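Local structure of 5-formaminoimidazole-4-carboxamide-1-(Beta)-D-ribofuranosyl 5'-monophosphate synthetase (2PBZ) at residues 13-18 and 267-272; 85-90 and 296-301. The protein probably acts as an ATP-dependent ligase that forms a carbon-nitrogen bond in the IMP branch of purine biosynthesis, and binds ATP. One frame throughout, in Å; residues are numbered along the deposited sequence.

Interaction 1: 13-18 and 267-272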
loop_
_atom_site.group_PDB
_atom_site.type_symbol
_atom_site.label_atom_id
_atom_site.label_comp_id
_atom_site.label_asym_id
_atom_site.label_seq_id
_atom_site.Cartn_x
_atom_site.Cartn_y
_atom_site.Cartn_z
ATOM N N SER A 13 19.475 1.502 2.576
ATOM C CA SER A 13 20.454 0.519 2.996
ATOM C C SER A 13 19.825 -0.686 3.662
ATOM O O SER A 13 20.422 -1.763 3.675
ATOM C CB SER A 13 21.473 1.148 3.944
ATOM O OG SER A 13 20.884 1.598 5.153
ATOM N N LEU A 14 18.624 -0.510 4.208
ATOM C CA LEU A 14 17.918 -1.599 4.876
ATOM C C LEU A 14 17.509 -2.623 3.850
ATOM O O LEU A 14 17.745 -3.822 4.001
ATOM C CB LEU A 14 16.678 -1.070 5.588
ATOM C CG LEU A 14 16.990 -0.091 6.722
ATOM C CD1 LEU A 14 15.715 0.548 7.219
ATOM C CD2 LEU A 14 17.706 -0.823 7.849
ATOM N N GLN A 15 16.878 -2.125 2.796
ATOM C CA GLN A 15 16.425 -2.943 1.689
ATOM C C GLN A 15 17.645 -3.621 1.064
ATOM O O GLN A 15 17.650 -4.824 0.821
ATOM C CB GLN A 15 15.757 -2.040 0.667
ATOM C CG GLN A 15 15.122 -2.745 -0.480
ATOM C CD GLN A 15 14.863 -1.810 -1.643
ATOM O OE1 GLN A 15 14.854 -0.583 -1.487
ATOM N NE2 GLN A 15 14.653 -2.381 -2.813
ATOM N N ILE A 16 18.678 -2.828 0.817
ATOM C CA ILE A 16 19.915 -3.317 0.222
ATOM C C ILE A 16 20.581 -4.434 1.024
ATOM O O ILE A 16 20.855 -5.504 0.476
ATOM C CB ILE A 16 20.925 -2.159 0.027
ATOM C CG1 ILE A 16 20.405 -1.193 -1.033
ATOM C CG2 ILE A 16 22.294 -2.715 -0.371
ATOM C CD1 ILE A 16 21.213 0.062 -1.164
ATOM N N LEU A 17 20.836 -4.190 2.313
ATOM C CA LEU A 17 21.477 -5.194 3.170
ATOM C C LEU A 17 20.631 -6.450 3.379
ATOM O O LEU A 17 21.152 -7.554 3.366
ATOM C CB LEU A 17 21.851 -4.582 4.522
ATOM C CG LEU A 17 22.860 -3.423 4.512
ATOM C CD1 LEU A 17 23.239 -3.043 5.933
ATOM C CD2 LEU A 17 24.102 -3.819 3.742
ATOM N N LEU A 18 19.327 -6.289 3.562
ATOM C CA LEU A 18 18.460 -7.437 3.757
ATOM C C LEU A 18 18.507 -8.303 2.509
ATOM O O LEU A 18 18.568 -9.522 2.594
ATOM C CB LEU A 18 17.022 -6.985 4.050
ATOM C CG LEU A 18 15.907 -8.040 4.109
ATOM C CD1 LEU A 18 16.266 -9.142 5.087
ATOM C CD2 LEU A 18 14.601 -7.380 4.516
ATOM N N SER A 267 19.302 7.741 -11.160
ATOM C CA SER A 267 20.408 7.035 -11.779
ATOM C C SER A 267 20.913 5.920 -10.884
ATOM O O SER A 267 21.984 5.383 -11.113
ATOM C CB SER A 267 21.539 8.009 -12.133
ATOM O OG SER A 267 21.958 8.774 -11.013
ATOM N N ARG A 268 20.116 5.571 -9.878
ATOM C CA ARG A 268 20.437 4.504 -8.922
ATOM C C ARG A 268 19.160 4.045 -8.231
ATOM O O ARG A 268 18.086 4.527 -8.566
ATOM C CB ARG A 268 21.457 5.003 -7.894
ATOM C CG ARG A 268 21.274 6.451 -7.483
ATOM C CD ARG A 268 20.023 6.640 -6.678
ATOM N NE ARG A 268 19.736 8.047 -6.470
ATOM C CZ ARG A 268 18.654 8.479 -5.844
ATOM N NH1 ARG A 268 17.774 7.606 -5.372
ATOM N NH2 ARG A 268 18.453 9.781 -5.688
ATOM N N ILE A 269 19.266 3.116 -7.285
ATOM C CA ILE A 269 18.085 2.632 -6.575
ATOM C C ILE A 269 17.333 3.834 -6.028
ATOM O O ILE A 269 17.823 4.577 -5.191
ATOM C CB ILE A 269 18.463 1.647 -5.458
ATOM C CG1 ILE A 269 17.197 1.113 -4.798
ATOM C CG2 ILE A 269 19.389 2.307 -4.449
ATOM C CD1 ILE A 269 17.456 -0.067 -3.923
ATOM N N ASP A 270 16.121 4.006 -6.530
ATOM C CA ASP A 270 15.270 5.137 -6.219
ATOM C C ASP A 270 14.811 5.458 -4.793
ATOM O O ASP A 270 14.826 6.632 -4.387
ATOM C CB ASP A 270 14.063 5.088 -7.152
ATOM C CG ASP A 270 13.041 6.118 -6.815
ATOM O OD1 ASP A 270 12.240 5.860 -5.889
ATOM O OD2 ASP A 270 13.052 7.187 -7.462
ATOM N N GLY A 271 14.397 4.458 -4.029
ATOM C CA GLY A 271 13.942 4.761 -2.683
ATOM C C GLY A 271 12.475 4.396 -2.554
ATOM O O GLY A 271 12.023 3.920 -1.505
ATOM N N GLY A 272 11.725 4.636 -3.631
ATOM C CA GLY A 272 10.325 4.273 -3.656
ATOM C C GLY A 272 10.314 2.764 -3.800
ATOM O O GLY A 272 9.262 2.128 -3.837
#

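Interaction 2: 85-90 and 296-301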
loop_
_atom_site.group_PDB
_atom_site.type_symbol
_atom_site.label_atom_id
_atom_site.label_comp_id
_atom_site.label_asym_id
_atom_site.label_seq_id
_atom_site.Cartn_x
_atom_site.Cartn_y
_atom_site.Cartn_z
ATOM N N ARG A 85 35.163 -0.970 -5.162
ATOM C CA ARG A 85 34.600 -1.733 -6.272
ATOM C C ARG A 85 33.322 -1.219 -6.972
ATOM O O ARG A 85 33.303 -1.189 -8.194
ATOM C CB ARG A 85 34.400 -3.174 -5.824
ATOM C CG ARG A 85 34.575 -4.179 -6.937
ATOM C CD ARG A 85 35.446 -5.348 -6.471
ATOM N NE ARG A 85 35.776 -6.199 -7.605
ATOM C CZ ARG A 85 36.368 -5.759 -8.710
ATOM N NH1 ARG A 85 36.693 -4.469 -8.826
ATOM N NH2 ARG A 85 36.649 -6.607 -9.700
ATOM N N PHE A 86 32.271 -0.848 -6.224
ATOM C CA PHE A 86 30.994 -0.296 -6.771
ATOM C C PHE A 86 30.100 -1.084 -7.716
ATOM O O PHE A 86 30.518 -1.484 -8.797
ATOM C CB PHE A 86 31.220 1.056 -7.443
ATOM C CG PHE A 86 31.192 2.225 -6.500
ATOM C CD1 PHE A 86 32.196 2.399 -5.548
ATOM C CD2 PHE A 86 30.171 3.162 -6.575
ATOM C CE1 PHE A 86 32.174 3.506 -4.677
ATOM C CE2 PHE A 86 30.137 4.260 -5.722
ATOM C CZ PHE A 86 31.134 4.436 -4.775
ATOM N N PHE A 87 28.838 -1.246 -7.328
ATOM C CA PHE A 87 27.865 -1.970 -8.155
ATOM C C PHE A 87 27.271 -1.133 -9.302
ATOM O O PHE A 87 26.978 0.040 -9.121
ATOM C CB PHE A 87 26.710 -2.478 -7.295
ATOM C CG PHE A 87 25.729 -3.317 -8.053
ATOM C CD1 PHE A 87 25.976 -4.670 -8.276
ATOM C CD2 PHE A 87 24.588 -2.741 -8.620
ATOM C CE1 PHE A 87 25.104 -5.442 -9.062
ATOM C CE2 PHE A 87 23.719 -3.500 -9.403
ATOM C CZ PHE A 87 23.978 -4.853 -9.625
ATOM N N GLY A 88 27.110 -1.757 -10.474
ATOM C CA GLY A 88 26.515 -1.116 -11.645
ATOM C C GLY A 88 26.992 0.249 -12.118
ATOM O O GLY A 88 26.598 1.282 -11.577
ATOM N N ASN A 89 27.791 0.259 -13.175
ATOM C CA ASN A 89 28.346 1.495 -13.722
ATOM C C ASN A 89 28.809 2.332 -12.545
ATOM O O ASN A 89 29.245 1.766 -11.536
ATOM C CB ASN A 89 27.334 2.268 -14.553
ATOM C CG ASN A 89 28.008 3.199 -15.578
ATOM O OD1 ASN A 89 28.871 4.005 -15.233
ATOM N ND2 ASN A 89 27.607 3.088 -16.835
ATOM N N ARG A 90 28.717 3.650 -12.657
ATOM C CA ARG A 90 29.170 4.526 -11.583
ATOM C C ARG A 90 29.308 5.906 -12.168
ATOM O O ARG A 90 29.237 6.913 -11.466
ATOM C CB ARG A 90 30.530 4.067 -11.029
ATOM C CG ARG A 90 30.973 4.848 -9.797
ATOM C CD ARG A 90 32.163 4.209 -9.091
ATOM N NE ARG A 90 33.470 4.685 -9.544
ATOM C CZ ARG A 90 34.601 4.017 -9.337
ATOM N NH1 ARG A 90 34.556 2.853 -8.691
ATOM N NH2 ARG A 90 35.765 4.501 -9.774
ATOM N N ARG A 296 20.949 -10.404 -6.226
ATOM C CA ARG A 296 20.844 -11.623 -7.017
ATOM C C ARG A 296 21.635 -11.465 -8.303
ATOM O O ARG A 296 22.142 -12.443 -8.857
ATOM C CB ARG A 296 19.396 -11.963 -7.351
ATOM C CG ARG A 296 19.308 -13.151 -8.292
ATOM C CD ARG A 296 18.012 -13.883 -8.154
ATOM N NE ARG A 296 17.776 -14.273 -6.772
ATOM C CZ ARG A 296 16.745 -15.005 -6.367
ATOM N NH1 ARG A 296 15.848 -15.438 -7.245
ATOM N NH2 ARG A 296 16.595 -15.287 -5.081
ATOM N N GLU A 297 21.739 -10.222 -8.760
ATOM C CA GLU A 297 22.477 -9.915 -9.969
ATOM C C GLU A 297 23.938 -10.208 -9.675
ATOM O O GLU A 297 24.663 -10.754 -10.499
ATOM C CB GLU A 297 22.313 -8.439 -10.333
ATOM C CG GLU A 297 22.945 -8.077 -11.661
ATOM C CD GLU A 297 22.141 -8.580 -12.832
ATOM O OE1 GLU A 297 21.623 -9.721 -12.775
ATOM O OE2 GLU A 297 22.035 -7.833 -13.813
ATOM N N LEU A 298 24.352 -9.839 -8.475
ATOM C CA LEU A 298 25.708 -10.046 -8.027
ATOM C C LEU A 298 25.996 -11.540 -7.941
ATOM O O LEU A 298 26.971 -12.028 -8.507
ATOM C CB LEU A 298 25.879 -9.389 -6.668
ATOM C CG LEU A 298 27.246 -8.833 -6.287
ATOM C CD1 LEU A 298 27.793 -7.963 -7.414
ATOM C CD2 LEU A 298 27.112 -8.036 -4.996
ATOM N N ARG A 299 25.136 -12.276 -7.251
ATOM C CA ARG A 299 25.335 -13.714 -7.093
ATOM C C ARG A 299 25.355 -14.441 -8.434
ATOM O O ARG A 299 26.105 -15.397 -8.618
ATOM C CB ARG A 299 24.239 -14.312 -6.223
ATOM C CG ARG A 299 24.598 -15.667 -5.654
ATOM C CD ARG A 299 23.356 -16.387 -5.193
ATOM N NE ARG A 299 22.436 -16.537 -6.314
ATOM C CZ ARG A 299 21.916 -17.697 -6.714
ATOM N NH1 ARG A 299 22.219 -18.822 -6.077
ATOM N NH2 ARG A 299 21.108 -17.731 -7.772
ATOM N N LEU A 300 24.515 -14.003 -9.367
ATOM C CA LEU A 300 24.478 -14.634 -10.671
ATOM C C LEU A 300 25.794 -14.407 -11.384
ATOM O O LEU A 300 26.309 -15.301 -12.036
ATOM C CB LEU A 300 23.343 -14.064 -11.517
ATOM C CG LEU A 300 21.949 -14.541 -11.156
ATOM C CD1 LEU A 300 20.956 -13.932 -12.123
ATOM C CD2 LEU A 300 21.899 -16.066 -11.212
ATOM N N ALA A 301 26.331 -13.202 -11.260
ATOM C CA ALA A 301 27.597 -12.885 -11.886
ATOM C C ALA A 301 28.722 -13.740 -11.282
ATOM O O ALA A 301 29.579 -14.249 -12.000
ATOM C CB ALA A 301 27.897 -11.402 -11.718
#

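Interaction 1: 13-18 and 267-272
I269 carries this contact, pushing its side chain out of the loop 267-272 against Q15 and I16 on helix 13-22. Before it in the loop, R268 folds back on the main chain: NH1 donates to I269 O over 3.0 Å with an N-H...O angle of 161°. The acceptor lies in the guanidinium plane, while the nitrogen sits above the plane of the carbonyl. The same oxygen is also hydrogen-bonded to H11 NE2, and R268 NE pairs with E96, so an arginine, which can donate from several N-H groups at once, suits a place between a carboxylate and a main-chain carbonyl. I269 itself is stretched out, CG1 anti to the backbone N (chi1 -177°), which carries CD1 to the helix. There CD1 abuts the end of Q15, 3.9 Å from Q15 CD; the glutamine, itself extended, comes from the opposite direction. I16 adds its own branch, with CG1 4.3 Å from I269 CD1. A long, branched hydrocarbon thus spans the distance between backbones whose CA atoms, at I16 and I269, are 9.2 Å apart. D270 points the other way, and its OD1 accepts from G272 N at 2.6 Å, closing an Asx turn; its carboxylate also binds R192 and H253. A side chain on G271 would collide with the carbonyl oxygen before it, and one on G272 would press on D270 OD1. The I269 side chain lies about 13 Å from the bound ATP: the arrangement is an interdomain contact consistent with an ATP-grasp ligase, its N-terminal part probably Rossmann-like.

Interaction 2: 85-90 and 296-301
F87 and L298 mark the closest approach of the two backbones, with CA atoms 8.4 Å apart where the irregular segment 85-90 faces helix 290-302. Side chains span that distance. The ring of F87, its CG anti to the backbone N (chi1 -176°), reaches out toward the helix and presents its edge. L298 CD1 lies at this edge, near the ring plane and 3.9 Å from F87 CD1; the two side chains run alongside each other with opposite headings. Two corners on from CD1, F87 CZ is 4.0 Å from E297 CG, so the glutamate contributes its aliphatic part. This edge-on fit joins a loop of the N-terminal part, probably Rossmann-like, to a helix of the part assigned to the ATP-grasp family, and a flat, apolar phenylalanine suits it because its rim meets the CD1 methyl of L298 and the CG methylene of E297 at once. With F87 cut back to an alanine here, the loop would probably lose its apolar hold on the helix, a gap opening beside the E297 methylenes and L298 CD1. E297 bends at chi2 (74°), which turns its carboxylate away from the ring, where R293 offers a long, weak ion pair. G88 follows with a positive phi, and any side chain there would run into F87 CD2, so glycine fits beside the ring. Next in the loop, N89 OD1 accepts from R90 N at 2.6 Å, in the plane of its carbonyl, and takes R91 N as well.

Along the chain the segments alternate: 13-18, 85-90, 267-272 and 296-301, so the two contacts interleave in sequence, each joining the N-terminal part to the C-terminal one. Their centres lie 14 Å apart and their nearest atoms about 6 Å, without touching. Helix 290-302 connects them: its early residue M290 packs on Q15 and I269 of interaction 1, and its later turns form one half of interaction 2. Interaction 1 sits nearer the centre of the chain and the ATP, whereas interaction 2 lies away from the ATP site. Together they tie the probably Rossmann-like part to the part assigned to the ATP-grasp family at two separate places.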